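Local coordinates for ralf, proline/betaine transporter (Legionella pneumophila, PDB 4D7Q), which probably acts as a guanine-nucleotide exchange factor through its Legionella RalF Sec7 domain, fused here to the capping domain of Rickettsia prowazekii RalF, at residues 207-212 with 331-336; 276-281 with 316-321; 309-314 with 337-342. The protein carries 2 engineered substitutions. One frame throughout, in Å; residues are numbered along the deposited sequence.

Contact 1 (207-212 with 331-336); sequences PGYQIN and TSIKAT
G208 and K334 form a hydrogen-bonded antiparallel pair: G208 N to K334 O and K334 N to G208 O both measure 2.8 Å. Further along, Q210 N reaches S332 O at 3.1 Å, while Q210 O accepts T331 N and, weakly, S332 N. T331 and S332 thus both face Q210, a classic beta bulge leading into 332-334, the edge strand of the six-stranded antiparallel sheet of the Rickettsia capping domain. Van der Waals contacts come next. T331 CG2, set between its own backbone N and carbonyl carbon, lies 3.6 Å from N212 ND2, the two side chains crossing at about a right angle. On the face covered by helices 313-325 and 341-351, Y209 and I333 lie side by side, pointing the same way, with Y209 CE1 4.0 Å from I333 CG2; Y209 OH bonds to L344 O. On the other face S332 OG packs 3.4 Å from the Q210 CB methylene. Polar contacts there include a water shared by S332 OG and G208 O. Q210 NE2 donates almost straight (171°) to a lone pair of N212 OD1 at 2.7 Å. The extended K334 leads away to S205 O and to E62 of the Legionella Sec7 part, a salt bridge across an engineered pairing of domains.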
loop_
_atom_site.group_PDB
_atom_site.type_symbol
_atom_site.label_atom_id
_atom_site.label_comp_id
_atom_site.label_asym_id
_atom_site.label_seq_id
_atom_site.Cartn_x
_atom_site.Cartn_y
_atom_site.Cartn_z
ATOM N N PRO A 207 0.768 -6.740 -6.277
ATOM C CA PRO A 207 1.727 -7.809 -6.626
ATOM C C PRO A 207 1.387 -9.148 -5.977
ATOM O O PRO A 207 0.944 -9.200 -4.818
ATOM C CB PRO A 207 3.061 -7.277 -6.068
ATOM C CG PRO A 207 2.902 -5.803 -6.056
ATOM C CD PRO A 207 1.472 -5.580 -5.687
ATOM N N GLY A 208 1.611 -10.215 -6.732
ATOM C CA GLY A 208 1.343 -11.571 -6.284
ATOM C C GLY A 208 -0.033 -12.035 -6.698
ATOM O O GLY A 208 -0.540 -11.638 -7.749
ATOM N N TYR A 209 -0.644 -12.874 -5.858
ATOM C CA TYR A 209 -1.965 -13.448 -6.110
ATOM C C TYR A 209 -3.039 -12.736 -5.314
ATOM O O TYR A 209 -2.870 -12.492 -4.112
ATOM C CB TYR A 209 -1.969 -14.925 -5.752
ATOM C CG TYR A 209 -0.866 -15.724 -6.402
ATOM C CD1 TYR A 209 -0.957 -16.121 -7.736
ATOM C CD2 TYR A 209 0.229 -16.169 -5.658
ATOM C CE1 TYR A 209 0.032 -16.910 -8.322
ATOM C CE2 TYR A 209 1.227 -16.948 -6.236
ATOM C CZ TYR A 209 1.114 -17.337 -7.561
ATOM O OH TYR A 209 2.109 -18.113 -8.108
ATOM N N GLN A 210 -4.127 -12.380 -5.993
ATOM C CA GLN A 210 -5.220 -11.648 -5.359
ATOM C C GLN A 210 -6.535 -12.329 -5.642
ATOM O O GLN A 210 -6.770 -12.775 -6.756
ATOM C CB GLN A 210 -5.257 -10.185 -5.827
ATOM C CG GLN A 210 -6.254 -9.294 -5.047
ATOM C CD GLN A 210 -6.094 -7.829 -5.365
ATOM O OE1 GLN A 210 -4.992 -7.333 -5.558
ATOM N NE2 GLN A 210 -7.190 -7.090 -5.373
ATOM N N ILE A 211 -7.376 -12.429 -4.613
ATOM C CA ILE A 211 -8.713 -12.998 -4.726
ATOM C C ILE A 211 -9.691 -11.962 -4.177
ATOM O O ILE A 211 -9.734 -11.732 -2.958
ATOM C CB ILE A 211 -8.896 -14.395 -4.076
ATOM C CG1 ILE A 211 -7.692 -15.352 -4.336
ATOM C CG2 ILE A 211 -10.237 -14.999 -4.553
ATOM C CD1 ILE A 211 -7.808 -16.788 -3.651
ATOM N N ASN A 212 -10.439 -11.307 -5.087
ATOM C CA ASN A 212 -11.434 -10.307 -4.705
ATOM C C ASN A 212 -12.757 -10.968 -4.452
ATOM O O ASN A 212 -12.980 -12.071 -4.935
ATOM C CB ASN A 212 -11.647 -9.297 -5.824
ATOM C CG ASN A 212 -10.492 -8.394 -6.052
ATOM O OD1 ASN A 212 -9.711 -8.101 -5.139
ATOM N ND2 ASN A 212 -10.408 -7.889 -7.267
ATOM N N THR A 331 -8.404 -13.829 -8.934
ATOM C CA THR A 331 -8.960 -12.776 -9.775
ATOM C C THR A 331 -7.865 -12.082 -10.576
ATOM O O THR A 331 -8.124 -11.508 -11.634
ATOM C CB THR A 331 -9.716 -11.726 -8.940
ATOM O OG1 THR A 331 -10.286 -10.740 -9.809
ATOM C CG2 THR A 331 -8.773 -11.046 -7.959
ATOM N N SER A 332 -6.639 -12.140 -10.067
ATOM C CA SER A 332 -5.501 -11.521 -10.736
ATOM C C SER A 332 -4.196 -12.104 -10.236
ATOM O O SER A 332 -4.078 -12.483 -9.070
ATOM C CB SER A 332 -5.493 -10.006 -10.534
ATOM O OG SER A 332 -5.169 -9.696 -9.189
ATOM N N ILE A 333 -3.222 -12.167 -11.137
ATOM C CA ILE A 333 -1.857 -12.602 -10.876
ATOM C C ILE A 333 -1.011 -11.434 -11.322
ATOM O O ILE A 333 -1.173 -10.980 -12.456
ATOM C CB ILE A 333 -1.488 -13.911 -11.621
ATOM C CG1 ILE A 333 -2.489 -15.060 -11.255
ATOM C CG2 ILE A 333 -0.024 -14.274 -11.290
ATOM C CD1 ILE A 333 -2.228 -16.489 -11.866
ATOM N N LYS A 334 -0.155 -10.898 -10.431
ATOM C CA LYS A 334 0.671 -9.750 -10.786
ATOM C C LYS A 334 2.113 -10.010 -10.439
ATOM O O LYS A 334 2.369 -10.644 -9.419
ATOM C CB LYS A 334 0.157 -8.480 -10.078
ATOM C CG LYS A 334 0.702 -7.171 -10.634
ATOM C CD LYS A 334 0.065 -5.998 -9.927
ATOM C CE LYS A 334 0.259 -4.714 -10.677
ATOM N NZ LYS A 334 -0.426 -3.588 -9.992
ATOM N N ALA A 335 3.063 -9.518 -11.273
ATOM C CA ALA A 335 4.500 -9.690 -10.996
ATOM C C ALA A 335 4.857 -9.137 -9.626
ATOM O O ALA A 335 4.255 -8.163 -9.178
ATOM C CB ALA A 335 5.338 -8.968 -12.052
ATOM N N THR A 336 5.796 -9.778 -8.947
ATOM C CA THR A 336 6.317 -9.240 -7.690
ATOM C C THR A 336 7.593 -8.503 -8.110
ATOM O O THR A 336 7.947 -8.541 -9.287
ATOM C CB THR A 336 6.564 -10.309 -6.615
ATOM O OG1 THR A 336 7.691 -11.107 -6.972
ATOM C CG2 THR A 336 5.347 -11.154 -6.318
HETATM O O HOH W 1 -2.661 -9.804 -8.212
HETATM O O HOH W 2 -12.708 -8.607 -9.004
#

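Contact 2 (276-281 with 316-321); sequences GAAEIQ and LKLAAQ
L318 and A278 carry the close part of this contact between strand 277-281 and helix 316-321 of the Rickettsia capping domain. L318 CG stands anti to its backbone N (chi1 -179°), and from it the CD2 methyl reaches the start of the strand, 3.4 Å from G276 O and 3.8 Å from A277 N. The leucine branch therefore lies against bare main chain at G276, which has no side chain, while L318 CG approaches A278 CB at 4.2 Å. A278 CB itself points at the helix and meets its backbone directly, 4.0 Å from A319 CA, with A319 CB 4.1 Å away beside it. At A278 and A319 only methyl groups lie between the two backbones, and the axes of the elements come within 7.0 Å, closer than the roughly 10 Å usual for a helix packed on a sheet. This is a helix laid across one face of an antiparallel sheet, its direction 36° from that of the strand; A319 also touches P303 on the adjacent strand 297-303. No hydrogen bond joins the two segments, but just before the helical segment S315 OG bonds to A277 N. Beyond A278 the elements diverge. The side chain of I280 comes no nearer than 7.3 Å to the helical segment and packs instead on V268 and I270 of strand 264-271. A277 and E279 point away from the helix, E279 OE2 bonding to S267 OG. On the helix, L316 points away from the strand and packs on L344, whereas K317, on the solvent side, is exposed and reaches Q347 of helix 341-351.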
loop_
_atom_site.group_PDB
_atom_site.type_symbol
_atom_site.label_atom_id
_atom_site.label_comp_id
_atom_site.label_asym_id
_atom_site.label_seq_id
_atom_site.Cartn_x
_atom_site.Cartn_y
_atom_site.Cartn_z
ATOM N N GLY A 276 10.450 -22.376 2.666
ATOM C CA GLY A 276 9.482 -21.579 1.926
ATOM C C GLY A 276 8.725 -20.675 2.876
ATOM O O GLY A 276 8.369 -21.104 3.980
ATOM N N ALA A 277 8.539 -19.399 2.490
ATOM C CA ALA A 277 7.821 -18.419 3.303
ATOM C C ALA A 277 6.884 -17.587 2.441
ATOM O O ALA A 277 7.236 -17.199 1.327
ATOM C CB ALA A 277 8.785 -17.541 4.088
ATOM N N ALA A 278 5.647 -17.389 2.927
ATOM C CA ALA A 278 4.609 -16.683 2.176
ATOM C C ALA A 278 3.657 -15.957 3.105
ATOM O O ALA A 278 3.477 -16.370 4.252
ATOM C CB ALA A 278 3.844 -17.664 1.297
ATOM N N GLU A 279 3.025 -14.894 2.607
ATOM C CA GLU A 279 2.127 -14.087 3.424
ATOM C C GLU A 279 0.709 -13.980 2.851
ATOM O O GLU A 279 0.541 -13.778 1.644
ATOM C CB GLU A 279 2.764 -12.690 3.586
ATOM C CG GLU A 279 1.885 -11.614 4.196
ATOM C CD GLU A 279 2.457 -10.212 4.091
ATOM O OE1 GLU A 279 3.229 -9.943 3.146
ATOM O OE2 GLU A 279 2.130 -9.376 4.960
ATOM N N ILE A 280 -0.309 -14.109 3.728
ATOM C CA ILE A 280 -1.702 -13.905 3.339
ATOM C C ILE A 280 -2.167 -12.609 3.987
ATOM O O ILE A 280 -2.361 -12.568 5.200
ATOM C CB ILE A 280 -2.730 -15.040 3.645
ATOM C CG1 ILE A 280 -2.241 -16.469 3.301
ATOM C CG2 ILE A 280 -4.065 -14.714 2.934
ATOM C CD1 ILE A 280 -3.181 -17.614 3.930
ATOM N N GLN A 281 -2.408 -11.576 3.182
ATOM C CA GLN A 281 -2.971 -10.323 3.699
ATOM C C GLN A 281 -4.480 -10.453 3.597
ATOM O O GLN A 281 -4.994 -10.730 2.512
ATOM C CB GLN A 281 -2.500 -9.124 2.909
ATOM C CG GLN A 281 -0.996 -8.861 2.994
ATOM C CD GLN A 281 -0.660 -7.755 2.034
ATOM O OE1 GLN A 281 -1.266 -6.686 2.058
ATOM N NE2 GLN A 281 0.256 -8.012 1.120
ATOM N N LEU A 316 7.902 -19.074 -3.642
ATOM C CA LEU A 316 7.026 -18.853 -4.782
ATOM C C LEU A 316 6.064 -20.044 -4.916
ATOM O O LEU A 316 4.860 -19.838 -5.084
ATOM C CB LEU A 316 7.870 -18.652 -6.069
ATOM C CG LEU A 316 7.097 -18.549 -7.406
ATOM C CD1 LEU A 316 6.179 -17.330 -7.450
ATOM C CD2 LEU A 316 8.030 -18.540 -8.580
ATOM N N LYS A 317 6.589 -21.286 -4.775
ATOM C CA LYS A 317 5.771 -22.498 -4.825
ATOM C C LYS A 317 4.746 -22.487 -3.682
ATOM O O LYS A 317 3.553 -22.693 -3.920
ATOM C CB LYS A 317 6.675 -23.734 -4.729
ATOM C CG LYS A 317 5.961 -25.038 -5.036
ATOM C CD LYS A 317 6.787 -26.230 -4.617
ATOM C CE LYS A 317 6.010 -27.517 -4.746
ATOM N NZ LYS A 317 6.907 -28.705 -4.730
ATOM N N LEU A 318 5.213 -22.204 -2.442
ATOM C CA LEU A 318 4.340 -22.132 -1.267
ATOM C C LEU A 318 3.231 -21.091 -1.449
ATOM O O LEU A 318 2.070 -21.416 -1.170
ATOM C CB LEU A 318 5.154 -21.881 0.027
ATOM C CG LEU A 318 4.375 -21.800 1.362
ATOM C CD1 LEU A 318 3.651 -23.124 1.696
ATOM C CD2 LEU A 318 5.287 -21.412 2.487
ATOM N N ALA A 319 3.556 -19.889 -2.002
ATOM C CA ALA A 319 2.534 -18.862 -2.252
ATOM C C ALA A 319 1.489 -19.384 -3.267
ATOM O O ALA A 319 0.296 -19.255 -2.999
ATOM C CB ALA A 319 3.160 -17.555 -2.730
ATOM N N ALA A 320 1.928 -20.091 -4.346
ATOM C CA ALA A 320 0.995 -20.688 -5.318
ATOM C C ALA A 320 0.154 -21.824 -4.712
ATOM O O ALA A 320 -1.023 -21.922 -5.053
ATOM C CB ALA A 320 1.729 -21.176 -6.558
ATOM N N GLN A 321 0.745 -22.665 -3.811
ATOM C CA GLN A 321 0.033 -23.783 -3.128
ATOM C C GLN A 321 -1.070 -23.254 -2.219
ATOM O O GLN A 321 -2.180 -23.790 -2.205
ATOM C CB GLN A 321 1.001 -24.657 -2.301
ATOM C CG GLN A 321 1.942 -25.490 -3.163
ATOM C CD GLN A 321 3.015 -26.205 -2.382
ATOM O OE1 GLN A 321 3.794 -25.608 -1.642
ATOM N NE2 GLN A 321 3.108 -27.502 -2.572
#

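Contact 3 (309-314 with 337-342); sequences RQPSEQ and YDYLKE
Two loops that lead into the helices 313-325 and 341-351 of the Rickettsia capping domain meet here, just ahead of the N-cap residues S312 and L340. The phenol of Y339 makes the main link: with CG anti to the carbonyl carbon (chi1 -70°), the ring extends to the other loop, and Y339 OH donates to P311 O at 2.7 Å from 38° above the carbonyl plane. P311 O lies at the ring edge, and P311 CD packs 4.0 Å from Y339 CE2. The hydroxyl is also 3.3 Å from E313 N, but at an angle too poor for a hydrogen bond. The Q310 side chain crosses Y339 at about a right angle, its amide plane turned 72° from the ring. D338 packs against Q310 and P311 as well: its carboxylate meets carbon atoms, OD1 lying 3.3 Å from Q310 CB and OD2 3.4 Å from P311 CD. The charge is answered elsewhere, OD2 by R305 and OD1 by K27 of the Legionella Sec7 part, the latter a pairing created by the fusion. Y339 thus grips the loop one residue before S312, whose OG bonds to S315 N, the arrangement of a classic serine N-cap at a helix start.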
loop_
_atom_site.group_PDB
_atom_site.type_symbol
_atom_site.label_atom_id
_atom_site.label_comp_id
_atom_site.label_asym_id
_atom_site.label_seq_id
_atom_site.Cartn_x
_atom_site.Cartn_y
_atom_site.Cartn_z
ATOM N N ARG A 309 16.604 -9.875 0.775
ATOM C CA ARG A 309 16.873 -10.722 -0.387
ATOM C C ARG A 309 15.532 -11.208 -0.963
ATOM O O ARG A 309 14.520 -11.220 -0.249
ATOM N N GLN A 310 15.524 -11.576 -2.256
ATOM C CA GLN A 310 14.347 -12.079 -2.955
ATOM C C GLN A 310 13.801 -13.354 -2.290
ATOM O O GLN A 310 14.591 -14.086 -1.689
ATOM C CB GLN A 310 14.695 -12.359 -4.440
ATOM C CG GLN A 310 15.426 -13.660 -4.754
ATOM C CD GLN A 310 15.715 -13.753 -6.229
ATOM O OE1 GLN A 310 14.915 -14.278 -7.017
ATOM N NE2 GLN A 310 16.844 -13.202 -6.641
ATOM N N PRO A 311 12.497 -13.698 -2.424
ATOM C CA PRO A 311 12.043 -14.996 -1.899
ATOM C C PRO A 311 12.656 -16.115 -2.752
ATOM O O PRO A 311 12.978 -15.903 -3.920
ATOM C CB PRO A 311 10.520 -14.957 -2.098
ATOM C CG PRO A 311 10.184 -13.537 -2.451
ATOM C CD PRO A 311 11.404 -13.017 -3.144
ATOM N N SER A 312 12.817 -17.298 -2.175
ATOM C CA SER A 312 13.344 -18.461 -2.908
ATOM C C SER A 312 12.274 -19.001 -3.850
ATOM O O SER A 312 11.104 -18.616 -3.755
ATOM C CB SER A 312 13.724 -19.561 -1.919
ATOM O OG SER A 312 12.625 -19.889 -1.081
ATOM N N GLU A 313 12.662 -19.937 -4.720
ATOM C CA GLU A 313 11.742 -20.640 -5.615
ATOM C C GLU A 313 10.715 -21.406 -4.753
ATOM O O GLU A 313 9.543 -21.469 -5.117
ATOM C CB GLU A 313 12.532 -21.618 -6.495
ATOM C CG GLU A 313 11.874 -21.896 -7.834
ATOM C CD GLU A 313 12.747 -22.706 -8.773
ATOM O OE1 GLU A 313 13.659 -22.118 -9.400
ATOM O OE2 GLU A 313 12.530 -23.934 -8.866
ATOM N N GLN A 314 11.161 -21.947 -3.592
ATOM C CA GLN A 314 10.341 -22.674 -2.613
ATOM C C GLN A 314 9.188 -21.794 -2.077
ATOM O O GLN A 314 8.051 -22.261 -1.957
ATOM C CB GLN A 314 11.206 -23.214 -1.448
ATOM C CG GLN A 314 10.434 -24.168 -0.517
ATOM C CD GLN A 314 9.664 -25.269 -1.238
ATOM O OE1 GLN A 314 10.198 -25.969 -2.111
ATOM N NE2 GLN A 314 8.388 -25.440 -0.887
ATOM N N TYR A 337 8.293 -7.855 -7.173
ATOM C CA TYR A 337 9.531 -7.154 -7.503
ATOM C C TYR A 337 10.601 -8.134 -8.071
ATOM O O TYR A 337 11.419 -7.752 -8.916
ATOM C CB TYR A 337 10.064 -6.471 -6.238
ATOM C CG TYR A 337 11.234 -5.544 -6.490
ATOM C CD1 TYR A 337 11.053 -4.319 -7.128
ATOM C CD2 TYR A 337 12.516 -5.870 -6.049
ATOM C CE1 TYR A 337 12.119 -3.449 -7.337
ATOM C CE2 TYR A 337 13.581 -4.984 -6.208
ATOM C CZ TYR A 337 13.374 -3.769 -6.846
ATOM O OH TYR A 337 14.418 -2.910 -7.091
ATOM N N ASP A 338 10.568 -9.400 -7.607
ATOM C CA ASP A 338 11.537 -10.430 -7.956
ATOM C C ASP A 338 11.102 -11.469 -8.992
ATOM O O ASP A 338 11.952 -12.050 -9.678
ATOM C CB ASP A 338 11.960 -11.135 -6.674
ATOM C CG ASP A 338 12.497 -10.170 -5.641
ATOM O OD1 ASP A 338 13.581 -9.606 -5.871
ATOM O OD2 ASP A 338 11.837 -9.991 -4.604
ATOM N N TYR A 339 9.803 -11.735 -9.074
ATOM C CA TYR A 339 9.259 -12.743 -9.968
ATOM C C TYR A 339 8.324 -12.147 -10.977
ATOM O O TYR A 339 7.406 -11.389 -10.625
ATOM C CB TYR A 339 8.556 -13.844 -9.168
ATOM C CG TYR A 339 9.530 -14.694 -8.386
ATOM C CD1 TYR A 339 10.336 -15.637 -9.027
ATOM C CD2 TYR A 339 9.668 -14.545 -7.006
ATOM C CE1 TYR A 339 11.249 -16.413 -8.317
ATOM C CE2 TYR A 339 10.566 -15.331 -6.280
ATOM C CZ TYR A 339 11.369 -16.248 -6.945
ATOM O OH TYR A 339 12.291 -16.997 -6.258
ATOM N N LEU A 340 8.545 -12.511 -12.241
ATOM C CA LEU A 340 7.734 -12.062 -13.359
ATOM C C LEU A 340 6.324 -12.628 -13.211
ATOM O O LEU A 340 6.150 -13.656 -12.559
ATOM C CB LEU A 340 8.370 -12.527 -14.696
ATOM C CG LEU A 340 9.762 -11.949 -15.044
ATOM C CD1 LEU A 340 10.308 -12.566 -16.335
ATOM C CD2 LEU A 340 9.722 -10.424 -15.205
ATOM N N LYS A 341 5.320 -11.966 -13.818
ATOM C CA LYS A 341 3.937 -12.455 -13.788
ATOM C C LYS A 341 3.835 -13.909 -14.304
ATOM O O LYS A 341 3.070 -14.708 -13.743
ATOM C CB LYS A 341 3.019 -11.535 -14.612
ATOM C CG LYS A 341 1.574 -12.020 -14.644
ATOM C CD LYS A 341 0.704 -11.124 -15.485
ATOM C CE LYS A 341 -0.668 -11.721 -15.645
ATOM N NZ LYS A 341 -1.602 -10.750 -16.265
ATOM N N GLU A 342 4.627 -14.250 -15.344
ATOM C CA GLU A 342 4.611 -15.581 -15.950
ATOM C C GLU A 342 5.050 -16.680 -15.015
ATOM O O GLU A 342 4.537 -17.793 -15.122
ATOM C CB GLU A 342 5.384 -15.632 -17.294
ATOM C CG GLU A 342 6.872 -15.316 -17.173
ATOM C CD GLU A 342 7.694 -15.481 -18.432
ATOM O OE1 GLU A 342 7.148 -15.268 -19.539
ATOM O OE2 GLU A 342 8.901 -15.787 -18.307
#

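How the contacts relate
All three contacts lie in the Rickettsia capping domain on the same side of the chain's centre, their centres about 11 to 13 Å apart. Contact 1 adds the edge strand 332-334 to the sheet, and contact 2 lays helix 313-325 on strand 277-283 of that sheet. Contact 3 joins the lead-in of this helix to that of helix 341-351. Along the chain, contact 2 is nested within the loop closed by contact 1, while contact 3 crosses both. Y209 of contact 1 packs on A319 and A320 of contact 2, and L316 touches Y339 of contact 3. The result is an antiparallel sheet with two helices packed on it, beside the Sec7 part.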